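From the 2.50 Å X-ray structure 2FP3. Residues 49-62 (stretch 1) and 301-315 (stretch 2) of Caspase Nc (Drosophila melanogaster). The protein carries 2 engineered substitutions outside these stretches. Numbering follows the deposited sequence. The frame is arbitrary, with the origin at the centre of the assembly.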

# COMPACT_ATOMS: atom_id res chain seq x y z
N ILE A 49 -12.80 19.98 11.80
CA ILE A 49 -14.10 19.67 11.21
C ILE A 49 -14.02 18.16 11.01
O ILE A 49 -14.98 17.42 11.22
CB ILE A 49 -14.30 20.37 9.83
CG1 ILE A 49 -15.55 19.81 9.15
CG2 ILE A 49 -13.06 20.19 8.95
CD1 ILE A 49 -15.78 20.34 7.75
N LEU A 50 -12.84 17.73 10.60
CA LEU A 50 -12.53 16.34 10.37
C LEU A 50 -11.44 16.00 11.39
O LEU A 50 -10.61 16.85 11.72
CB LEU A 50 -12.02 16.16 8.94
CG LEU A 50 -12.92 15.50 7.88
CD1 LEU A 50 -14.39 15.90 8.02
CD2 LEU A 50 -12.37 15.87 6.50
N GLY A 51 -11.44 14.76 11.88
CA GLY A 51 -10.44 14.34 12.84
C GLY A 51 -9.14 13.87 12.20
O GLY A 51 -8.98 13.93 10.97
N THR A 52 -8.22 13.39 13.03
CA THR A 52 -6.91 12.91 12.59
C THR A 52 -6.55 11.57 13.23
O THR A 52 -6.61 11.43 14.45
CB THR A 52 -5.82 13.94 12.96
OG1 THR A 52 -6.20 15.24 12.50
CG2 THR A 52 -4.48 13.55 12.35
N TYR A 53 -6.17 10.58 12.44
CA TYR A 53 -5.81 9.29 13.03
C TYR A 53 -4.57 9.49 13.86
O TYR A 53 -3.63 10.18 13.44
CB TYR A 53 -5.51 8.24 11.96
CG TYR A 53 -6.72 7.78 11.17
CD1 TYR A 53 -7.72 6.99 11.75
CD2 TYR A 53 -6.87 8.16 9.83
CE1 TYR A 53 -8.85 6.59 11.00
CE2 TYR A 53 -7.97 7.77 9.08
CZ TYR A 53 -8.96 6.99 9.66
OH TYR A 53 -10.04 6.64 8.88
N LYS A 54 -4.56 8.88 15.04
CA LYS A 54 -3.42 8.99 15.94
C LYS A 54 -2.17 8.38 15.30
O LYS A 54 -2.18 7.22 14.89
CB LYS A 54 -3.73 8.31 17.27
CG LYS A 54 -2.74 8.62 18.38
CD LYS A 54 -3.12 7.94 19.71
CE LYS A 54 -2.78 6.45 19.72
NZ LYS A 54 -1.30 6.22 19.60
N MET A 55 -1.11 9.17 15.22
CA MET A 55 0.17 8.74 14.66
C MET A 55 1.30 9.41 15.45
O MET A 55 2.05 10.23 14.91
CB MET A 55 0.28 9.17 13.19
CG MET A 55 -0.69 8.47 12.28
SD MET A 55 -0.38 6.71 12.19
CE MET A 55 0.74 6.61 10.80
N GLN A 56 1.43 9.05 16.72
CA GLN A 56 2.44 9.66 17.57
C GLN A 56 3.27 8.73 18.47
O GLN A 56 4.12 9.21 19.21
CB GLN A 56 1.77 10.75 18.41
CG GLN A 56 0.38 10.34 18.89
CD GLN A 56 -0.41 11.50 19.52
OE1 GLN A 56 -0.73 12.49 18.85
NE2 GLN A 56 -0.73 11.36 20.80
N SER A 57 3.03 7.42 18.40
CA SER A 57 3.77 6.47 19.23
C SER A 57 5.20 6.43 18.73
O SER A 57 5.47 6.90 17.62
CB SER A 57 3.18 5.07 19.12
OG SER A 57 3.75 4.36 18.02
N ARG A 58 6.13 5.88 19.50
CA ARG A 58 7.50 5.85 18.99
C ARG A 58 8.05 4.53 18.49
O ARG A 58 9.16 4.49 17.98
CB ARG A 58 8.49 6.50 19.97
CG ARG A 58 8.35 6.15 21.43
CD ARG A 58 9.26 7.09 22.21
NE ARG A 58 9.15 6.95 23.65
CZ ARG A 58 9.75 7.76 24.52
NH1 ARG A 58 10.49 8.76 24.08
NH2 ARG A 58 9.60 7.56 25.82
N PHE A 59 7.29 3.45 18.61
CA PHE A 59 7.77 2.17 18.10
C PHE A 59 6.64 1.39 17.43
O PHE A 59 6.85 0.31 16.87
CB PHE A 59 8.40 1.32 19.21
CG PHE A 59 9.53 2.01 19.91
CD1 PHE A 59 9.33 2.59 21.17
CD2 PHE A 59 10.76 2.16 19.29
CE1 PHE A 59 10.35 3.31 21.78
CE2 PHE A 59 11.78 2.88 19.90
CZ PHE A 59 11.58 3.45 21.14
N ASN A 60 5.44 1.95 17.47
CA ASN A 60 4.27 1.32 16.89
C ASN A 60 3.59 2.23 15.87
O ASN A 60 2.37 2.22 15.73
CB ASN A 60 3.28 0.99 18.01
CG ASN A 60 3.70 -0.23 18.81
OD1 ASN A 60 3.57 -1.35 18.33
ND2 ASN A 60 4.19 -0.01 20.02
N ARG A 61 4.39 3.02 15.15
CA ARG A 61 3.86 3.95 14.17
C ARG A 61 3.08 3.26 13.07
O ARG A 61 2.02 3.74 12.66
CB ARG A 61 5.00 4.79 13.57
CG ARG A 61 4.53 5.92 12.67
CD ARG A 61 3.38 6.71 13.30
NE ARG A 61 3.76 7.35 14.56
CZ ARG A 61 4.56 8.41 14.66
NH1 ARG A 61 5.07 8.97 13.57
NH2 ARG A 61 4.87 8.91 15.85
N GLY A 62 3.58 2.12 12.59
CA GLY A 62 2.86 1.40 11.55
C GLY A 62 3.43 0.05 11.18
O GLY A 62 4.59 -0.28 11.49
N LEU A 301 -13.20 4.29 1.77
CA LEU A 301 -14.25 3.51 2.42
C LEU A 301 -14.35 3.96 3.87
O LEU A 301 -13.76 3.36 4.77
CB LEU A 301 -13.92 2.02 2.35
CG LEU A 301 -13.53 1.45 0.98
CD1 LEU A 301 -13.28 -0.06 1.11
CD2 LEU A 301 -14.64 1.71 -0.01
N GLY A 302 -15.11 5.01 4.10
CA GLY A 302 -15.24 5.51 5.45
C GLY A 302 -13.90 5.94 6.04
O GLY A 302 -13.75 5.93 7.25
N PHE A 303 -12.92 6.27 5.20
CA PHE A 303 -11.62 6.74 5.69
C PHE A 303 -11.88 8.23 5.92
O PHE A 303 -11.50 9.08 5.11
CB PHE A 303 -10.56 6.52 4.60
CG PHE A 303 -9.13 6.79 5.05
CD1 PHE A 303 -8.56 8.06 4.90
CD2 PHE A 303 -8.33 5.76 5.55
CE1 PHE A 303 -7.21 8.29 5.24
CE2 PHE A 303 -6.99 5.97 5.88
CZ PHE A 303 -6.43 7.24 5.73
N ASN A 304 -12.53 8.55 7.03
CA ASN A 304 -12.94 9.92 7.29
C ASN A 304 -12.09 10.89 8.09
O ASN A 304 -12.54 11.99 8.39
CB ASN A 304 -14.37 9.87 7.83
CG ASN A 304 -15.31 9.10 6.90
OD1 ASN A 304 -15.19 9.19 5.67
ND2 ASN A 304 -16.23 8.35 7.47
N LYS A 305 -10.86 10.52 8.40
CA LYS A 305 -9.97 11.40 9.14
C LYS A 305 -8.69 11.58 8.32
O LYS A 305 -8.41 10.78 7.44
CB LYS A 305 -9.60 10.79 10.50
CG LYS A 305 -10.76 10.62 11.47
CD LYS A 305 -10.28 9.92 12.72
CE LYS A 305 -11.39 9.71 13.73
NZ LYS A 305 -10.83 9.11 14.98
N LYS A 306 -7.93 12.63 8.62
CA LYS A 306 -6.69 12.86 7.89
C LYS A 306 -5.63 11.88 8.40
O LYS A 306 -5.64 11.49 9.58
CB LYS A 306 -6.19 14.29 8.11
CG LYS A 306 -7.17 15.39 7.70
CD LYS A 306 -7.27 15.56 6.19
CE LYS A 306 -8.32 16.63 5.87
NZ LYS A 306 -8.49 16.89 4.42
N LEU A 307 -4.73 11.48 7.51
CA LEU A 307 -3.66 10.59 7.89
C LEU A 307 -2.31 11.24 7.66
O LEU A 307 -1.82 11.31 6.52
CB LEU A 307 -3.72 9.27 7.11
CG LEU A 307 -2.55 8.34 7.42
CD1 LEU A 307 -2.46 8.13 8.92
CD2 LEU A 307 -2.70 7.01 6.73
N TYR A 308 -1.71 11.76 8.74
CA TYR A 308 -0.38 12.35 8.66
C TYR A 308 0.54 11.28 9.22
O TYR A 308 0.24 10.67 10.24
CB TYR A 308 -0.28 13.62 9.51
CG TYR A 308 -0.98 14.81 8.92
CD1 TYR A 308 -2.28 15.14 9.30
CD2 TYR A 308 -0.35 15.60 7.94
CE1 TYR A 308 -2.94 16.23 8.72
CE2 TYR A 308 -1.01 16.69 7.35
CZ TYR A 308 -2.30 17.00 7.75
OH TYR A 308 -2.96 18.08 7.20
N PHE A 309 1.65 11.04 8.55
CA PHE A 309 2.59 10.02 8.99
C PHE A 309 3.58 10.53 10.05
O PHE A 309 4.19 9.72 10.77
CB PHE A 309 3.33 9.45 7.77
CG PHE A 309 2.48 8.54 6.91
CD1 PHE A 309 2.19 7.24 7.31
CD2 PHE A 309 1.96 8.99 5.70
CE1 PHE A 309 1.39 6.40 6.53
CE2 PHE A 309 1.15 8.17 4.91
CZ PHE A 309 0.87 6.87 5.33
N ASN A 310 3.71 11.85 10.15
CA ASN A 310 4.63 12.47 11.11
C ASN A 310 5.95 11.71 11.14
O ASN A 310 6.44 11.33 12.21
CB ASN A 310 4.01 12.50 12.50
CG ASN A 310 2.73 13.32 12.56
OD1 ASN A 310 2.69 14.45 12.07
ND2 ASN A 310 1.69 12.77 13.17
N PRO A 311 6.56 11.49 9.98
CA PRO A 311 7.82 10.74 10.02
C PRO A 311 8.91 11.41 10.85
O PRO A 311 9.11 12.62 10.79
CB PRO A 311 8.20 10.63 8.55
CG PRO A 311 7.75 11.93 8.01
CD PRO A 311 6.39 12.15 8.67
N GLY A 312 9.60 10.60 11.65
CA GLY A 312 10.68 11.09 12.48
C GLY A 312 10.29 11.93 13.69
O GLY A 312 11.14 12.61 14.25
N PHE A 313 9.03 11.88 14.11
CA PHE A 313 8.61 12.66 15.26
C PHE A 313 7.58 11.91 16.09
O PHE A 313 6.73 11.19 15.54
CB PHE A 313 8.02 13.99 14.80
CG PHE A 313 7.97 15.03 15.88
CD1 PHE A 313 9.11 15.78 16.20
CD2 PHE A 313 6.79 15.25 16.60
CE1 PHE A 313 9.07 16.72 17.22
CE2 PHE A 313 6.74 16.19 17.62
CZ PHE A 313 7.89 16.93 17.94
N PHE A 314 7.63 12.07 17.41
CA PHE A 314 6.68 11.38 18.29
C PHE A 314 6.19 12.25 19.43
O PHE A 314 6.81 13.25 19.76
CB PHE A 314 7.31 10.10 18.85
CG PHE A 314 8.70 10.28 19.40
CD1 PHE A 314 9.81 10.17 18.57
CD2 PHE A 314 8.90 10.52 20.75
CE1 PHE A 314 11.10 10.28 19.08
CE2 PHE A 314 10.19 10.64 21.27
CZ PHE A 314 11.29 10.52 20.43
N ASN A 315 5.08 11.85 20.03
CA ASN A 315 4.51 12.59 21.15
C ASN A 315 4.01 11.64 22.23
O ASN A 315 4.65 11.57 23.30
CB ASN A 315 3.35 13.46 20.66
CG ASN A 315 3.39 14.86 21.24
OD1 ASN A 315 2.52 15.69 20.96
ND2 ASN A 315 4.41 15.14 22.05
O HOH W 1 -13.21 13.13 11.00
O HOH W 2 -2.18 11.22 11.65

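What brings the two backbones together? At T52 and K306 they run close enough to form a single beta bridge: K306 N donates to G51 O (2.9 Å), and Y53 N donates to K306 O (3.0 Å). Water extends this pairing at both ends. One molecule accepts from G51 N and donates to N304 O; another accepts from Y308 N and donates to Y53 O. G51 has no side chain; a CB built at ideal geometry would lie 3.4 Å from K305 CG, a tight fit.

Which side chain is covered most? The ring of Y53, a residue that loses 129 Å² to the other stretch. K305 lays its CB over one face, 3.8 Å from the centroid of the Y53 ring, while L307 CB sits at the ring edge. The Y53 edge in turn meets the face of F303, Y53 CE2 to F303 CZ at 3.7 Å. A flat ring suits this place, offering a face to K305 and edges to F303 and L307, and its hydroxyl is satisfied elsewhere in the structure.

How does M55 fit beyond the tyrosine? Its flexible chain, m at chi1 and chi2, bends into a buried pocket where M55 CG lies 3.8 Å from L307 CD1 and M55 CE lies 3.8 Å from F309 CD1. Its backbone is held too, as N310 ND2 donates to M55 O at 3.1 Å.

What holds the open end of the turn? N310 to F313 form a type II turn, and buried R61 reaches the carbonyls of N310 and F313, and of F309 just before the turn. R61 NH2 donates to F313 O at 3.0 Å; R61 NH1 adds weak bonds to F309 O and N310 O, both 3.0 Å. The carbonyl oxygens lie near the guanidinium plane, where its N-H groups point. Farther out, N315 N donates to Q56 O (2.9 Å), and the poorly ordered R58 lays its CD over the F314 ring, 4.1 Å from the centroid.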